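DUF5037 domain-containing protein (Ruminococcus gnavus, PDB 4GL6) is of unknown function, a DUF5037 family protein from a gut bacterium, built as a single chain of beta sheets flanked by helices. Local coordinates at residues E158-Y163 against E232-A237; G217-Y222 against K226-L231. All blocks are in the same frame, centred on the assembly; numbering follows the deposited sequence.

Interaction 1: residues E158-Y163 against E232-A237; sequences EEYQMY and EIFKAA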
# COMPACT_ATOMS: atom_id res chain seq x y z
N GLU A 158 24.34 -2.30 6.75
CA GLU A 158 23.45 -1.79 7.82
C GLU A 158 22.02 -1.58 7.32
O GLU A 158 21.06 -1.90 8.03
CB GLU A 158 23.99 -0.47 8.42
CG GLU A 158 25.26 -0.59 9.25
CD GLU A 158 25.95 0.74 9.57
OE1 GLU A 158 25.90 1.71 8.77
OE2 GLU A 158 26.59 0.82 10.64
N GLU A 159 21.88 -1.06 6.11
CA GLU A 159 20.57 -0.80 5.52
C GLU A 159 19.82 -2.10 5.26
O GLU A 159 18.66 -2.24 5.66
CB GLU A 159 20.73 0.02 4.23
CG GLU A 159 19.43 0.53 3.63
CD GLU A 159 19.58 1.42 2.38
OE1 GLU A 159 20.72 1.86 2.05
OE2 GLU A 159 18.53 1.71 1.76
N TYR A 160 20.50 -3.04 4.60
CA TYR A 160 19.95 -4.36 4.25
C TYR A 160 19.57 -5.14 5.51
O TYR A 160 18.48 -5.71 5.57
CB TYR A 160 20.98 -5.14 3.42
CG TYR A 160 20.54 -6.50 2.94
CD1 TYR A 160 19.91 -6.66 1.69
CD2 TYR A 160 20.79 -7.65 3.70
CE1 TYR A 160 19.52 -7.92 1.24
CE2 TYR A 160 20.41 -8.92 3.26
CZ TYR A 160 19.78 -9.05 2.04
OH TYR A 160 19.40 -10.32 1.63
N GLN A 161 20.47 -5.15 6.51
CA GLN A 161 20.21 -5.83 7.79
C GLN A 161 18.92 -5.34 8.47
O GLN A 161 18.16 -6.14 8.98
CB GLN A 161 21.41 -5.72 8.76
CG GLN A 161 22.58 -6.64 8.44
CD GLN A 161 23.78 -6.38 9.32
OE1 GLN A 161 23.63 -6.09 10.50
NE2 GLN A 161 24.99 -6.49 8.74
N MSE A 162 18.69 -4.03 8.43
CA MSE A 162 17.46 -3.44 8.99
C MSE A 162 16.20 -3.94 8.27
O MSE A 162 15.19 -4.22 8.92
CB MSE A 162 17.48 -1.90 8.96
CG MSE A 162 18.38 -1.24 10.00
SE MSE A 162 18.22 0.70 10.01
CE MSE A 162 18.60 1.05 8.13
N TYR A 163 16.27 -4.04 6.94
CA TYR A 163 15.11 -4.50 6.17
C TYR A 163 14.86 -5.98 6.47
O TYR A 163 13.72 -6.35 6.78
CB TYR A 163 15.27 -4.23 4.66
CG TYR A 163 15.56 -2.79 4.27
CD1 TYR A 163 15.16 -1.71 5.08
CD2 TYR A 163 16.17 -2.49 3.04
CE1 TYR A 163 15.42 -0.40 4.70
CE2 TYR A 163 16.41 -1.18 2.66
CZ TYR A 163 16.04 -0.14 3.49
OH TYR A 163 16.28 1.18 3.15
N GLU A 232 24.70 -8.94 -1.78
CA GLU A 232 25.48 -8.61 -3.00
C GLU A 232 24.56 -8.14 -4.12
O GLU A 232 24.86 -7.16 -4.78
CB GLU A 232 26.34 -9.81 -3.42
CG GLU A 232 27.36 -10.22 -2.35
CD GLU A 232 27.45 -11.75 -2.20
OE1 GLU A 232 27.89 -12.45 -3.15
OE2 GLU A 232 27.06 -12.25 -1.13
N ILE A 233 23.43 -8.83 -4.28
CA ILE A 233 22.39 -8.47 -5.26
C ILE A 233 21.77 -7.09 -4.94
O ILE A 233 21.42 -6.33 -5.84
CB ILE A 233 21.31 -9.59 -5.36
CG1 ILE A 233 21.91 -10.87 -5.98
CG2 ILE A 233 20.11 -9.14 -6.19
CD1 ILE A 233 21.11 -12.13 -5.74
N PHE A 234 21.63 -6.80 -3.64
CA PHE A 234 21.12 -5.52 -3.15
C PHE A 234 22.07 -4.38 -3.51
O PHE A 234 21.63 -3.37 -4.07
CB PHE A 234 20.86 -5.58 -1.64
CG PHE A 234 20.56 -4.25 -1.02
CD1 PHE A 234 19.34 -3.63 -1.25
CD2 PHE A 234 21.47 -3.64 -0.16
CE1 PHE A 234 19.04 -2.40 -0.67
CE2 PHE A 234 21.17 -2.42 0.42
CZ PHE A 234 19.96 -1.80 0.16
N LYS A 235 23.36 -4.57 -3.22
CA LYS A 235 24.38 -3.56 -3.55
C LYS A 235 24.43 -3.26 -5.06
O LYS A 235 24.43 -2.09 -5.45
CB LYS A 235 25.77 -3.93 -3.00
CG LYS A 235 25.86 -3.83 -1.49
CD LYS A 235 27.27 -3.76 -0.91
CE LYS A 235 27.95 -5.11 -0.85
NZ LYS A 235 29.21 -5.03 -0.06
N ALA A 236 24.40 -4.31 -5.88
CA ALA A 236 24.40 -4.18 -7.34
C ALA A 236 23.14 -3.45 -7.83
O ALA A 236 23.25 -2.53 -8.65
CB ALA A 236 24.55 -5.54 -8.02
N ALA A 237 21.97 -3.83 -7.29
CA ALA A 237 20.68 -3.20 -7.66
C ALA A 237 20.63 -1.71 -7.31
O ALA A 237 20.15 -0.90 -8.11
CB ALA A 237 19.53 -3.92 -6.97

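Interaction 2: residues G217-Y222 against K226-L231; sequences GTIMRY and KFDDNL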
# COMPACT_ATOMS: atom_id res chain seq x y z
N GLY A 217 14.02 -5.27 -5.80
CA GLY A 217 12.77 -6.01 -5.65
C GLY A 217 13.05 -7.41 -5.16
O GLY A 217 13.83 -8.13 -5.79
N THR A 218 12.47 -7.79 -4.03
CA THR A 218 12.70 -9.13 -3.48
C THR A 218 11.50 -9.59 -2.68
O THR A 218 10.54 -8.84 -2.49
CB THR A 218 13.99 -9.18 -2.60
OG1 THR A 218 14.41 -10.54 -2.41
CG2 THR A 218 13.81 -8.49 -1.25
N ILE A 219 11.60 -10.82 -2.21
CA ILE A 219 10.58 -11.47 -1.43
C ILE A 219 11.22 -12.27 -0.31
O ILE A 219 12.35 -12.80 -0.46
CB ILE A 219 9.77 -12.43 -2.34
CG1 ILE A 219 8.57 -13.03 -1.58
CG2 ILE A 219 10.65 -13.53 -2.94
CD1 ILE A 219 7.68 -13.92 -2.42
N MSE A 220 10.55 -12.29 0.84
CA MSE A 220 10.92 -13.17 1.96
C MSE A 220 9.77 -14.15 1.93
O MSE A 220 8.61 -13.76 2.18
CB MSE A 220 11.02 -12.47 3.31
CG MSE A 220 11.35 -13.45 4.44
SE MSE A 220 11.96 -12.62 6.06
CE MSE A 220 13.68 -11.93 5.51
N ARG A 221 10.08 -15.39 1.58
CA ARG A 221 9.06 -16.43 1.42
C ARG A 221 8.60 -16.97 2.73
O ARG A 221 9.27 -16.81 3.75
CB ARG A 221 9.57 -17.57 0.53
CG ARG A 221 9.85 -17.08 -0.86
CD ARG A 221 10.32 -18.18 -1.77
NE ARG A 221 10.50 -17.65 -3.11
CZ ARG A 221 9.51 -17.36 -3.96
NH1 ARG A 221 8.22 -17.57 -3.65
NH2 ARG A 221 9.82 -16.85 -5.16
N TYR A 222 7.46 -17.64 2.67
CA TYR A 222 6.84 -18.29 3.79
C TYR A 222 7.81 -19.31 4.38
O TYR A 222 8.39 -20.10 3.63
CB TYR A 222 5.54 -18.95 3.34
CG TYR A 222 4.71 -19.46 4.46
CD1 TYR A 222 3.82 -18.60 5.12
CD2 TYR A 222 4.82 -20.77 4.89
CE1 TYR A 222 3.05 -19.06 6.17
CE2 TYR A 222 4.04 -21.24 5.94
CZ TYR A 222 3.17 -20.37 6.58
OH TYR A 222 2.40 -20.84 7.61
N LYS A 226 15.22 -15.26 5.55
CA LYS A 226 16.04 -14.41 4.67
C LYS A 226 15.29 -14.08 3.39
O LYS A 226 14.33 -14.78 3.05
CB LYS A 226 17.33 -15.15 4.30
CG LYS A 226 18.14 -15.60 5.52
CD LYS A 226 19.64 -15.47 5.31
CE LYS A 226 20.41 -15.78 6.58
NZ LYS A 226 21.85 -15.47 6.40
N PHE A 227 15.72 -13.02 2.71
CA PHE A 227 15.17 -12.63 1.42
C PHE A 227 15.71 -13.57 0.37
O PHE A 227 16.77 -14.18 0.56
CB PHE A 227 15.60 -11.22 0.99
CG PHE A 227 15.05 -10.12 1.85
CD1 PHE A 227 13.67 -9.89 1.91
CD2 PHE A 227 15.91 -9.25 2.54
CE1 PHE A 227 13.15 -8.87 2.68
CE2 PHE A 227 15.38 -8.22 3.31
CZ PHE A 227 14.01 -8.02 3.38
N ASP A 228 15.03 -13.65 -0.77
CA ASP A 228 15.53 -14.48 -1.89
C ASP A 228 16.81 -13.91 -2.51
O ASP A 228 17.60 -14.66 -3.08
CB ASP A 228 14.45 -14.71 -2.97
CG ASP A 228 13.49 -15.85 -2.65
OD1 ASP A 228 13.41 -16.34 -1.49
OD2 ASP A 228 12.79 -16.28 -3.58
N ASP A 229 17.00 -12.60 -2.38
CA ASP A 229 18.13 -11.89 -2.96
C ASP A 229 19.06 -11.40 -1.83
O ASP A 229 18.65 -10.63 -0.95
CB ASP A 229 17.58 -10.78 -3.86
CG ASP A 229 16.69 -11.34 -5.00
OD1 ASP A 229 17.20 -12.11 -5.86
OD2 ASP A 229 15.48 -11.03 -5.01
N ASN A 230 20.30 -11.89 -1.86
CA ASN A 230 21.31 -11.57 -0.85
C ASN A 230 21.86 -10.12 -0.93
O ASN A 230 21.58 -9.38 -1.89
CB ASN A 230 22.46 -12.60 -0.91
CG ASN A 230 23.22 -12.60 -2.24
OD1 ASN A 230 23.21 -11.64 -3.00
ND2 ASN A 230 23.88 -13.70 -2.51
N LEU A 231 22.66 -9.76 0.07
CA LEU A 231 23.33 -8.46 0.17
C LEU A 231 24.04 -8.01 -1.10
O LEU A 231 23.98 -6.85 -1.44
CB LEU A 231 24.37 -8.48 1.31
CG LEU A 231 25.24 -7.24 1.52
CD1 LEU A 231 24.37 -6.06 1.91
CD2 LEU A 231 26.37 -7.51 2.50

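Interaction 1: residues E158-Y163 against E232-A237
Phe234 reaches across from helix 231-239 and lays its side chain against Tyr160, Glu159 and Tyr163 of helix 156-171. It can be followed outward atom by atom. Its CB lies 3.6 Å from Tyr160 CD1, and CE1 of the same tyrosine is a little farther off. Phe234 CG stays beside the same carbon, at 3.7 Å from Tyr160 CD1. CD2 is about equally near Tyr160 CD1 and Tyr160 CB, and CE2 is nearest Tyr160 CB. At the tip, Phe234 CZ comes within 3.9 Å of Glu159 CD. Here the carboxylate carbon meets the ring at its edge, close to its plane, and the two planes are nearly perpendicular (83°). Tyr163 CE2 adds a looser contact, 4.4 Å from Phe234 CZ.

The Tyr160 and Phe234 side chains run past each other in opposite directions. Both have CG anti to the backbone N, which sends each ring along the other. The ring planes meet obliquely, at 49°.

The buried carboxylate of Glu159 is well supplied with partners. Tyr163 OH donates to Glu159 OE2 at 2.7 Å, and Tyr181 OH bonds to the same oxygen. Glu159 OE1 forms a salt bridge with Lys238. This would be expected to stabilise the negative charge beside the aromatic rings.

The two helix segments cross at 119°, with axes 10.8 Å apart. Phe234 bridges them and also touches Tyr181 of strand 175-182 and, edge-to-face, Phe216 of strand 215-220. Tyr163 packs against helix 75-95.

Interaction 2: residues G217-Y222 against K226-L231
Met220 and Phe227 meet where edge strand 215-220 of the mixed four-stranded sheet gives way to a loop that doubles back along it. The loop runs roughly antiparallel to the strand but is not itself a regular strand.

One backbone hydrogen bond joins them, from Asp228 N to Ile219 O at 2.8 Å. Phe227 CA also makes a CA-H...O contact with that carbonyl.

The apolar contacts centre on the Phe227 ring. The methyl CE of Met220, a selenomethionine, sits over one face in a CH-pi contact, 4.2 Å from the ring centroid. A bend at chi3 (-68°) turns this methyl back over the ring and beside the Lys226 backbone. Thr218 CG2 approaches Phe227 CD1 to 3.5 Å, with the two side chains crossing at about a right angle. Tyr167 of helix 156-171 also meets the Phe227 ring.

Two aspartates supply the polar contacts. Thr218 OG1 donates to Asp229 OD2 at 2.9 Å, on the anti side and well out of the carboxylate plane. A valine in place of Thr218 would probably leave Asp229 OD2 without this hydroxyl mate and its carboxylate freer to turn.

At the exposed end, Arg221 and Asp228 form a salt bridge. The guanidinium and carboxylate planes are 42° apart. Ile219 CG2 lies over the rim of one guanidinium face, and also comes within 3.5 Å of Asp228 OD2. Arg221 NE donates to Asp228 OD2 at 2.7 Å on the syn side, and that oxygen lies somewhat out of the guanidinium plane.

In the fold
Interaction 1 is the buried contact: four covered residues, mainly aromatic, between helices 156-171 and 231-239, with no polar bond from one segment to the other. Interaction 2 is larger and only partly buried. It runs from a greasy inner side at Phe227 to a charged outer end, and it is held by hydrogen bonds and a salt bridge. The two meet directly. The hydroxyl of Tyr160 probably bonds to Asp229 O, tying helix 156-171 to the loop just before helix 231-239. Asn230 then caps that helix through Ile233 N. Helix 156-171 is one side of interaction 1 and also packs against interaction 2 through Tyr167. The loop of interaction 2 leads straight into helix 231-239.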